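Local coordinates for protein HAT1-interacting factor 1 (PDB 4NQ0) that acts as a nuclear chaperone for histones H3 and H4, within the HAT-B acetyltransferase complex, and also binds H2A-H2B dimers, at residues V238-G243 against H257-A262. Residues are numbered along the deposited sequence; the frame is centred on the assembly and turned at random.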
ATOM      1  N   VAL A 238      -3.483   0.870  -0.608  1.00 26.62           N
ATOM      2  CA  VAL A 238      -2.444   1.611  -1.314  1.00 25.74           C
ATOM      3  C   VAL A 238      -1.147   1.620  -0.515  1.00 25.71           C
ATOM      4  O   VAL A 238      -0.052   1.467  -1.093  1.00 25.19           O
ATOM      5  CB  VAL A 238      -2.875   3.045  -1.642  1.00 25.88           C
ATOM      6  CG1 VAL A 238      -1.674   3.876  -2.154  1.00 24.79           C
ATOM      7  CG2 VAL A 238      -4.015   3.015  -2.667  1.00 25.49           C
ATOM      8  N   TYR A 239      -1.258   1.788   0.802  1.00 25.42           N
ATOM      9  CA  TYR A 239      -0.069   1.821   1.656  1.00 25.56           C
ATOM     10  C   TYR A 239       0.637   0.470   1.656  1.00 25.61           C
ATOM     11  O   TYR A 239       1.868   0.425   1.635  1.00 26.64           O
ATOM     12  CB  TYR A 239      -0.397   2.285   3.088  1.00 25.30           C
ATOM     13  CG  TYR A 239      -0.462   3.790   3.254  1.00 25.87           C
ATOM     14  CD1 TYR A 239       0.595   4.601   2.853  1.00 26.67           C
ATOM     15  CD2 TYR A 239      -1.568   4.403   3.832  1.00 25.82           C
ATOM     16  CE1 TYR A 239       0.551   5.979   3.008  1.00 27.10           C
ATOM     17  CE2 TYR A 239      -1.626   5.776   3.988  1.00 26.32           C
ATOM     18  CZ  TYR A 239      -0.572   6.556   3.571  1.00 26.84           C
ATOM     19  OH  TYR A 239      -0.646   7.899   3.733  1.00 25.83           O
ATOM     20  N   ILE A 240      -0.122  -0.625   1.664  1.00 26.01           N
ATOM     21  CA  ILE A 240       0.469  -1.962   1.539  1.00 26.41           C
ATOM     22  C   ILE A 240       1.243  -2.086   0.224  1.00 26.94           C
ATOM     23  O   ILE A 240       2.376  -2.576   0.208  1.00 27.84           O
ATOM     24  CB  ILE A 240      -0.584  -3.110   1.619  1.00 26.96           C
ATOM     25  CG1 ILE A 240      -1.260  -3.177   3.002  1.00 26.46           C
ATOM     26  CG2 ILE A 240       0.066  -4.458   1.295  1.00 27.49           C
ATOM     27  CD1 ILE A 240      -0.319  -3.494   4.178  1.00 28.13           C
ATOM     28  N   LEU A 241       0.649  -1.645  -0.875  1.00 27.27           N
ATOM     29  CA  LEU A 241       1.327  -1.697  -2.177  1.00 27.91           C
ATOM     30  C   LEU A 241       2.594  -0.843  -2.168  1.00 27.20           C
ATOM     31  O   LEU A 241       3.627  -1.276  -2.646  1.00 26.52           O
ATOM     32  CB  LEU A 241       0.410  -1.203  -3.305  1.00 28.37           C
ATOM     33  CG  LEU A 241       0.250  -2.059  -4.562  1.00 31.69           C
ATOM     34  CD1 LEU A 241      -0.559  -1.252  -5.609  1.00 32.62           C
ATOM     35  CD2 LEU A 241       1.575  -2.555  -5.166  1.00 32.50           C
ATOM     36  N   MET A 242       2.502   0.374  -1.644  1.00 26.82           N
ATOM     37  CA  MET A 242       3.679   1.222  -1.485  1.00 27.08           C
ATOM     38  C   MET A 242       4.762   0.486  -0.702  1.00 27.13           C
ATOM     39  O   MET A 242       5.914   0.460  -1.107  1.00 26.28           O
ATOM     40  CB  MET A 242       3.328   2.516  -0.767  1.00 27.38           C
ATOM     41  CG  MET A 242       2.596   3.514  -1.625  1.00 28.80           C
ATOM     42  SD  MET A 242       2.300   4.984  -0.654  1.00 32.12           S
ATOM     43  CE  MET A 242       1.747   6.107  -1.922  1.00 31.68           C
ATOM     44  N   GLY A 243       4.366  -0.158   0.393  1.00 27.52           N
ATOM     45  CA  GLY A 243       5.305  -0.922   1.197  1.00 28.28           C
ATOM     46  C   GLY A 243       5.953  -2.052   0.425  1.00 29.14           C
ATOM     47  O   GLY A 243       7.176  -2.216   0.464  1.00 29.35           O
ATOM     48  N   HIS A 257       7.298   1.723   7.545  1.00 25.11           N
ATOM     49  CA  HIS A 257       6.491   2.884   7.871  1.00 25.62           C
ATOM     50  C   HIS A 257       5.143   2.853   7.141  1.00 25.32           C
ATOM     51  O   HIS A 257       4.102   3.173   7.725  1.00 25.26           O
ATOM     52  CB  HIS A 257       7.251   4.169   7.554  1.00 26.38           C
ATOM     53  CG  HIS A 257       6.382   5.380   7.499  1.00 28.44           C
ATOM     54  ND1 HIS A 257       5.870   5.981   8.631  1.00 30.71           N
ATOM     55  CD2 HIS A 257       5.917   6.096   6.447  1.00 29.43           C
ATOM     56  CE1 HIS A 257       5.136   7.023   8.276  1.00 31.01           C
ATOM     57  NE2 HIS A 257       5.148   7.113   6.957  1.00 30.91           N
ATOM     58  N   HIS A 258       5.151   2.449   5.875  1.00 25.06           N
ATOM     59  CA  HIS A 258       3.902   2.364   5.106  1.00 24.62           C
ATOM     60  C   HIS A 258       3.007   1.207   5.516  1.00 24.20           C
ATOM     61  O   HIS A 258       1.785   1.365   5.582  1.00 23.69           O
ATOM     62  CB  HIS A 258       4.179   2.380   3.610  1.00 24.51           C
ATOM     63  CG  HIS A 258       4.520   3.743   3.103  1.00 26.07           C
ATOM     64  ND1 HIS A 258       5.610   3.995   2.298  1.00 28.20           N
ATOM     65  CD2 HIS A 258       3.941   4.944   3.342  1.00 26.14           C
ATOM     66  CE1 HIS A 258       5.666   5.292   2.038  1.00 29.44           C
ATOM     67  NE2 HIS A 258       4.667   5.890   2.665  1.00 27.64           N
ATOM     68  N   TYR A 259       3.597   0.055   5.803  1.00 23.98           N
ATOM     69  CA  TYR A 259       2.824  -1.072   6.366  1.00 23.89           C
ATOM     70  C   TYR A 259       2.121  -0.688   7.681  1.00 24.07           C
ATOM     71  O   TYR A 259       0.962  -1.057   7.926  1.00 23.57           O
ATOM     72  CB  TYR A 259       3.721  -2.276   6.612  1.00 24.09           C
ATOM     73  CG  TYR A 259       4.262  -2.979   5.379  1.00 23.91           C
ATOM     74  CD1 TYR A 259       3.505  -3.112   4.215  1.00 23.73           C
ATOM     75  CD2 TYR A 259       5.519  -3.564   5.402  1.00 24.99           C
ATOM     76  CE1 TYR A 259       4.010  -3.774   3.090  1.00 24.59           C
ATOM     77  CE2 TYR A 259       6.025  -4.238   4.303  1.00 24.27           C
ATOM     78  CZ  TYR A 259       5.268  -4.347   3.149  1.00 25.20           C
ATOM     79  OH  TYR A 259       5.772  -5.018   2.063  1.00 26.27           O
ATOM     80  N   LEU A 260       2.829   0.053   8.530  1.00 24.50           N
ATOM     81  CA  LEU A 260       2.240   0.579   9.758  1.00 24.38           C
ATOM     82  C   LEU A 260       1.130   1.590   9.513  1.00 25.06           C
ATOM     83  O   LEU A 260       0.187   1.656  10.302  1.00 25.16           O
ATOM     84  CB  LEU A 260       3.302   1.232  10.639  1.00 24.20           C
ATOM     85  CG  LEU A 260       4.305   0.275  11.307  1.00 23.50           C
ATOM     86  CD1 LEU A 260       5.440   1.095  11.872  1.00 22.40           C
ATOM     87  CD2 LEU A 260       3.658  -0.570  12.388  1.00 21.69           C
ATOM     88  N   LYS A 261       1.266   2.403   8.470  1.00 24.88           N
ATOM     89  CA  LYS A 261       0.201   3.330   8.082  1.00 26.51           C
ATOM     90  C   LYS A 261      -1.021   2.559   7.594  1.00 26.20           C
ATOM     91  O   LYS A 261      -2.145   2.908   7.933  1.00 26.85           O
ATOM     92  CB  LYS A 261       0.666   4.298   6.979  1.00 26.82           C
ATOM     93  CG  LYS A 261       1.673   5.337   7.442  1.00 28.91           C
ATOM     94  CD  LYS A 261       1.054   6.688   7.798  1.00 32.51           C
ATOM     95  CE  LYS A 261       0.516   7.398   6.568  1.00 33.64           C
ATOM     96  NZ  LYS A 261       0.948   8.815   6.430  1.00 34.97           N
ATOM     97  N   ALA A 262      -0.794   1.507   6.811  1.00 25.76           N
ATOM     98  CA  ALA A 262      -1.887   0.687   6.298  1.00 26.65           C
ATOM     99  C   ALA A 262      -2.633   0.066   7.470  1.00 27.12           C
ATOM    100  O   ALA A 262      -3.853   0.123   7.545  1.00 27.75           O
ATOM    101  CB  ALA A 262      -1.359  -0.407   5.364  1.00 26.15           C
TER
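Tyr239 packs on His258, Lys261 and Ala262 in a buried helix-helix contact close to the centre of the chain, where helix 229-248 meets the following helix 252-266. The two short axes run antiparallel at 165° and come within 7.7 Å of each other. Tyr239 carries most of one flank. Its CG sits anti to the carbonyl carbon (chi1 -83°), and one ring face receives the Lys261 CB, 3.9 Å from the ring centroid, in a CH-pi contact. Further out along the bent lysine chain, CE comes beside the phenol oxygen. The His258 imidazole meets the same tyrosine rim to rim, CD2 of His258 lying 3.4 Å from CD1 of Tyr239, with the planes only 17° apart. Met242 SD stands over the centre of one His258 face, 4.2 Å from the centroid, a sulfur-aromatic contact. Acidic side chains hold the polar ends of this flank: Asp180 bonds Tyr239 OH and bridges Lys261 NZ, while Glu182, which also bridges that lysine, and Glu246, further along helix 229-248, take NE2 and ND1 of His258. An alanine in place of Tyr239 would probably open a gap beside His258 and Lys261 and leave Asp180 without its hydroxyl partner.

On the other flank, Ile240 CD1 presses onto Ala262 CB at 3.5 Å, tighter than usual for two carbons, and also touches Tyr259 CD1. The Tyr259 ring lies against the backbone of Gly243, whose CA makes an off-centre CH-pi contact 4.2 Å from the ring centroid. Helix 202-218 packs on Tyr239 and Met242, and helix 273-290 on Ile240 and Tyr259. Close antiparallel packing of consecutive helices, with small residues at the interface, is typical of the helical hairpin of a TPR repeat, consistent with the predicted second repeat here.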